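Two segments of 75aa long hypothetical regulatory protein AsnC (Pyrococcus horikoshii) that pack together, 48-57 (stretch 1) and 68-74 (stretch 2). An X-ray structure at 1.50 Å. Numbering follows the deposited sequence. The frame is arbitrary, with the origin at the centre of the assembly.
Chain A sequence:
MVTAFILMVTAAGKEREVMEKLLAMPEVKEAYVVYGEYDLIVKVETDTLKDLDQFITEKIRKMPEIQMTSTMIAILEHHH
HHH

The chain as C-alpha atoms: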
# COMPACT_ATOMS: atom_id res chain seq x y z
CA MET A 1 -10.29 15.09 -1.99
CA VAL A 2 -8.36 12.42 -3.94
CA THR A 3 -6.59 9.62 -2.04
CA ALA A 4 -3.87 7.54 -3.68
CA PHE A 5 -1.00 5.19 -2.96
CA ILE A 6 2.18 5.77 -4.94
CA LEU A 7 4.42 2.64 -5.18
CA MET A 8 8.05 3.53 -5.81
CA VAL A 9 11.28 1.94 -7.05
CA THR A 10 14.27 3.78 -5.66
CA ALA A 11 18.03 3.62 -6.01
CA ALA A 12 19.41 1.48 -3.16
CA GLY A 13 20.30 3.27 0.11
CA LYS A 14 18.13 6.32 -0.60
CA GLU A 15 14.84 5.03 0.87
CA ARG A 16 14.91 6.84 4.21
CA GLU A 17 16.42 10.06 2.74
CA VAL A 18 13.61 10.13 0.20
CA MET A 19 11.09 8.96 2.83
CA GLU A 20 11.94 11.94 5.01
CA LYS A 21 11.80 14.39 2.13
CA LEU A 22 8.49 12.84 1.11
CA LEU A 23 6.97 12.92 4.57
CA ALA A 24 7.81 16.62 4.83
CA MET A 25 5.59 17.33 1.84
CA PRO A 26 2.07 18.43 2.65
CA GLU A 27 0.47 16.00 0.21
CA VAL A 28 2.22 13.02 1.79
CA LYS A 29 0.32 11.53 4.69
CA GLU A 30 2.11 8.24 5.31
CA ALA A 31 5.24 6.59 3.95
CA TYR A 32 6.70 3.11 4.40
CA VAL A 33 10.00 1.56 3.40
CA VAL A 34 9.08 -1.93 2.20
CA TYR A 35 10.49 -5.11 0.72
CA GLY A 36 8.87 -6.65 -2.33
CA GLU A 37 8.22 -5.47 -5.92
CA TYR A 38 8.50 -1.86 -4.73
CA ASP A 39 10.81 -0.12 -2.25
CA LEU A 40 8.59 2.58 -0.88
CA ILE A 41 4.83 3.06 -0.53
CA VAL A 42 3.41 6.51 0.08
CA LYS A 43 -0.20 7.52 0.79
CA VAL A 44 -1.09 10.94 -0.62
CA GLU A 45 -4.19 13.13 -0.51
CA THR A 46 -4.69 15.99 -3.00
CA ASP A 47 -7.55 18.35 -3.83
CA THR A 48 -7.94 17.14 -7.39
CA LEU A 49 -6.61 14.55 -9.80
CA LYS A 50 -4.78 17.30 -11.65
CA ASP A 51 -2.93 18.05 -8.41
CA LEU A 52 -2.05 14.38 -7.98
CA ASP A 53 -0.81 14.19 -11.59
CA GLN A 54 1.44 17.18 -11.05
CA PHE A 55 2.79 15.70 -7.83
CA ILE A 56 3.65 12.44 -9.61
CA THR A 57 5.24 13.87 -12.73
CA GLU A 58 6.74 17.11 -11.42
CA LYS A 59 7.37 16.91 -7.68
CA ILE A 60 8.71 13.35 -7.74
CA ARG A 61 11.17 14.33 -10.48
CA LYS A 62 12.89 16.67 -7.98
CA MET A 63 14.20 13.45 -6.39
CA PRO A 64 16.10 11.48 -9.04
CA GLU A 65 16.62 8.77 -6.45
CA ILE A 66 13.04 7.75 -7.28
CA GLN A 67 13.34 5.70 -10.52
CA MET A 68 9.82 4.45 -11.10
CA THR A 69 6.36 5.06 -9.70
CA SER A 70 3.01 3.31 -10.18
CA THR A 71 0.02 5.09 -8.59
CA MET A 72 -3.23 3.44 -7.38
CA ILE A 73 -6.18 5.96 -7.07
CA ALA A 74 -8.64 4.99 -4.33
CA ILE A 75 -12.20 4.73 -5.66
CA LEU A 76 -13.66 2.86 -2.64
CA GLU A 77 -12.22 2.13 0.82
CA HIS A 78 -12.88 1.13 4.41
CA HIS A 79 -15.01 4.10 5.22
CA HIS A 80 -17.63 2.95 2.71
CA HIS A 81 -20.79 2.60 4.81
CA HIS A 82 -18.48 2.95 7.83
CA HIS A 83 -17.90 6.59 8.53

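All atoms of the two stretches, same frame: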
# COMPACT_ATOMS: atom_id res chain seq x y z
N THR A 48 -7.46 17.61 -6.11
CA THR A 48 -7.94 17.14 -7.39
C THR A 48 -6.98 16.14 -8.01
O THR A 48 -5.83 15.97 -7.55
CB THR A 48 -8.03 18.32 -8.40
OG1 THR A 48 -6.69 18.80 -8.69
CG2 THR A 48 -8.83 19.50 -7.79
N LEU A 49 -7.46 15.46 -9.04
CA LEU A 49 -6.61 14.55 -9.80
C LEU A 49 -5.50 15.30 -10.51
O LEU A 49 -4.37 14.81 -10.66
CB LEU A 49 -7.41 13.74 -10.83
CG LEU A 49 -8.05 12.47 -10.32
CD1 LEU A 49 -8.60 11.73 -11.55
CD2 LEU A 49 -7.02 11.56 -9.59
N LYS A 50 -5.79 16.51 -10.99
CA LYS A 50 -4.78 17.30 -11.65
C LYS A 50 -3.63 17.55 -10.67
O LYS A 50 -2.46 17.48 -11.04
CB LYS A 50 -5.41 18.62 -12.14
CG LYS A 50 -4.40 19.56 -12.71
CD LYS A 50 -5.07 20.71 -13.42
CE LYS A 50 -4.06 21.78 -13.78
NZ LYS A 50 -4.67 22.81 -14.66
N ASP A 51 -3.97 17.83 -9.42
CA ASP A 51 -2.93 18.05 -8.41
C ASP A 51 -2.11 16.78 -8.19
O ASP A 51 -0.89 16.84 -8.04
CB ASP A 51 -3.55 18.51 -7.08
CG ASP A 51 -4.11 19.92 -7.14
OD1 ASP A 51 -3.48 20.78 -7.78
OD2 ASP A 51 -5.17 20.16 -6.52
N LEU A 52 -2.78 15.64 -8.15
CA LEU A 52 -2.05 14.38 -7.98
C LEU A 52 -1.12 14.13 -9.17
O LEU A 52 0.00 13.68 -8.98
CB LEU A 52 -3.05 13.24 -7.81
CG LEU A 52 -2.43 11.84 -7.79
CD1 LEU A 52 -1.45 11.72 -6.60
CD2 LEU A 52 -3.55 10.78 -7.76
N ASP A 53 -1.60 14.39 -10.39
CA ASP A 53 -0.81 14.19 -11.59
C ASP A 53 0.44 15.05 -11.54
O ASP A 53 1.54 14.58 -11.86
CB ASP A 53 -1.67 14.54 -12.81
CG ASP A 53 -1.11 13.95 -14.08
OD1 ASP A 53 -0.55 12.83 -14.02
OD2 ASP A 53 -1.26 14.59 -15.12
N GLN A 54 0.30 16.31 -11.14
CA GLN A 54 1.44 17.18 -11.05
C GLN A 54 2.40 16.72 -9.98
O GLN A 54 3.62 16.82 -10.16
CB GLN A 54 0.99 18.62 -10.83
CG GLN A 54 0.24 19.10 -12.04
CD GLN A 54 -0.22 20.54 -11.94
OE1 GLN A 54 0.07 21.23 -10.96
NE2 GLN A 54 -0.93 21.00 -12.96
N PHE A 55 1.90 16.20 -8.87
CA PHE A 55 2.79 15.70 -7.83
C PHE A 55 3.63 14.54 -8.38
O PHE A 55 4.85 14.49 -8.15
CB PHE A 55 1.95 15.22 -6.65
CG PHE A 55 2.76 14.73 -5.49
CD1 PHE A 55 3.19 15.63 -4.52
CD2 PHE A 55 3.11 13.38 -5.37
CE1 PHE A 55 3.96 15.19 -3.44
CE2 PHE A 55 3.90 12.92 -4.28
CZ PHE A 55 4.32 13.84 -3.32
N ILE A 56 2.98 13.61 -9.06
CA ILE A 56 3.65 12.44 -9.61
C ILE A 56 4.65 12.76 -10.71
O ILE A 56 5.74 12.21 -10.72
CB ILE A 56 2.59 11.45 -10.18
CG1 ILE A 56 1.80 10.83 -9.02
CG2 ILE A 56 3.26 10.36 -11.05
CD1 ILE A 56 0.63 9.99 -9.47
N THR A 57 4.30 13.64 -11.64
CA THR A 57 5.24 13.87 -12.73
C THR A 57 6.21 15.03 -12.51
O THR A 57 7.35 14.99 -13.03
CB THR A 57 4.49 14.01 -14.06
OG1 THR A 57 3.80 15.26 -14.03
CG2 THR A 57 3.46 12.86 -14.26
N MET A 68 11.05 4.88 -10.48
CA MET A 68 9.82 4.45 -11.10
C MET A 68 8.69 4.58 -10.09
O MET A 68 8.90 4.37 -8.90
CB MET A 68 9.92 2.99 -11.57
CG MET A 68 8.75 2.48 -12.41
SD MET A 68 7.41 1.75 -11.44
CE MET A 68 7.83 -0.05 -11.52
N THR A 69 7.54 5.04 -10.55
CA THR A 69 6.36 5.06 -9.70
C THR A 69 5.18 4.48 -10.45
O THR A 69 5.09 4.58 -11.70
CB THR A 69 5.96 6.48 -9.21
OG1 THR A 69 5.47 7.28 -10.31
CG2 THR A 69 7.13 7.20 -8.52
N SER A 70 4.29 3.85 -9.68
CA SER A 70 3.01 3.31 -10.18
C SER A 70 2.00 3.78 -9.13
O SER A 70 2.12 3.42 -7.95
CB SER A 70 3.00 1.79 -10.27
OG SER A 70 1.77 1.33 -10.83
N THR A 71 0.99 4.53 -9.55
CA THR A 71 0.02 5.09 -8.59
C THR A 71 -1.35 4.42 -8.66
O THR A 71 -1.87 4.16 -9.75
CB THR A 71 -0.10 6.57 -8.84
OG1 THR A 71 1.19 7.18 -8.68
CG2 THR A 71 -1.07 7.24 -7.84
N MET A 72 -1.90 4.10 -7.48
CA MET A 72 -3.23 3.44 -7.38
C MET A 72 -4.20 4.48 -6.80
O MET A 72 -4.01 4.88 -5.65
CB MET A 72 -3.14 2.26 -6.40
CG MET A 72 -2.01 1.26 -6.62
SD MET A 72 -2.23 0.27 -8.09
CE MET A 72 -0.47 -0.11 -8.43
N ILE A 73 -5.19 4.96 -7.58
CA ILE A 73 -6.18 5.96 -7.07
C ILE A 73 -7.31 5.25 -6.33
O ILE A 73 -7.96 4.37 -6.88
CB ILE A 73 -6.80 6.79 -8.22
CG1 ILE A 73 -5.73 7.56 -8.98
CG2 ILE A 73 -7.84 7.75 -7.68
CD1 ILE A 73 -6.20 8.10 -10.34
N ALA A 74 -7.55 5.63 -5.08
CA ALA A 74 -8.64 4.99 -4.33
C ALA A 74 -10.00 5.43 -4.87
O ALA A 74 -10.26 6.64 -5.01
CB ALA A 74 -8.51 5.37 -2.85

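The closest approach between the helix and the strand is made by a methyl group and a hydroxyl: CD1 of Ile56 lies 3.0 Å from OG1 of Thr71, tight for a carbon and an oxygen in van der Waals contact. No hydrogen bond crosses between the two segments, so this pair, like the rest of the contact, is a matter of side-chain packing. Ile56 has chi1 m and chi2 t, and its CA-to-CB bond points toward the strand; its other branch meets a second threonine, with CG2 3.9 Å from OG1 of Thr69. The isoleucine thus packs against two threonine hydroxyls two residues apart on the strand.

Helix 49-57 runs nearly antiparallel to strand 68-74, at 163°, with the axes 10.5 Å apart at their closest. Consequently the start of the helix lies near the end of the strand. There the contact becomes wholly apolar: CD2 of Leu49 approaches CD1 of Ile73 to 3.6 Å, and CD2 of Leu52 lies 4.1 Å from CG1 of Ile73. The CA-to-CB bond of Leu49 points sideways, but the end of its side chain comes nearer the strand. Leu52, buried and directed toward the strand, also touches Thr71, its CD2 being 4.3 Å from Thr71 CG2, and so spans from Ile73 to Thr71, the middle of the three contacting strand residues.

The strand's alternation sets the pattern. Thr69, Thr71 and Ile73 point toward the helix, whereas Ser70 and Met72 point away. On the helix, Leu49, Leu52 and Ile56 follow one another at intervals of three and four residues, which keeps them on one face. The contact is small, burying 225 Å² over both sides. Outside it, Thr48 caps the helix by accepting a hydrogen bond at OG1 from Asp51 N (3.0 Å).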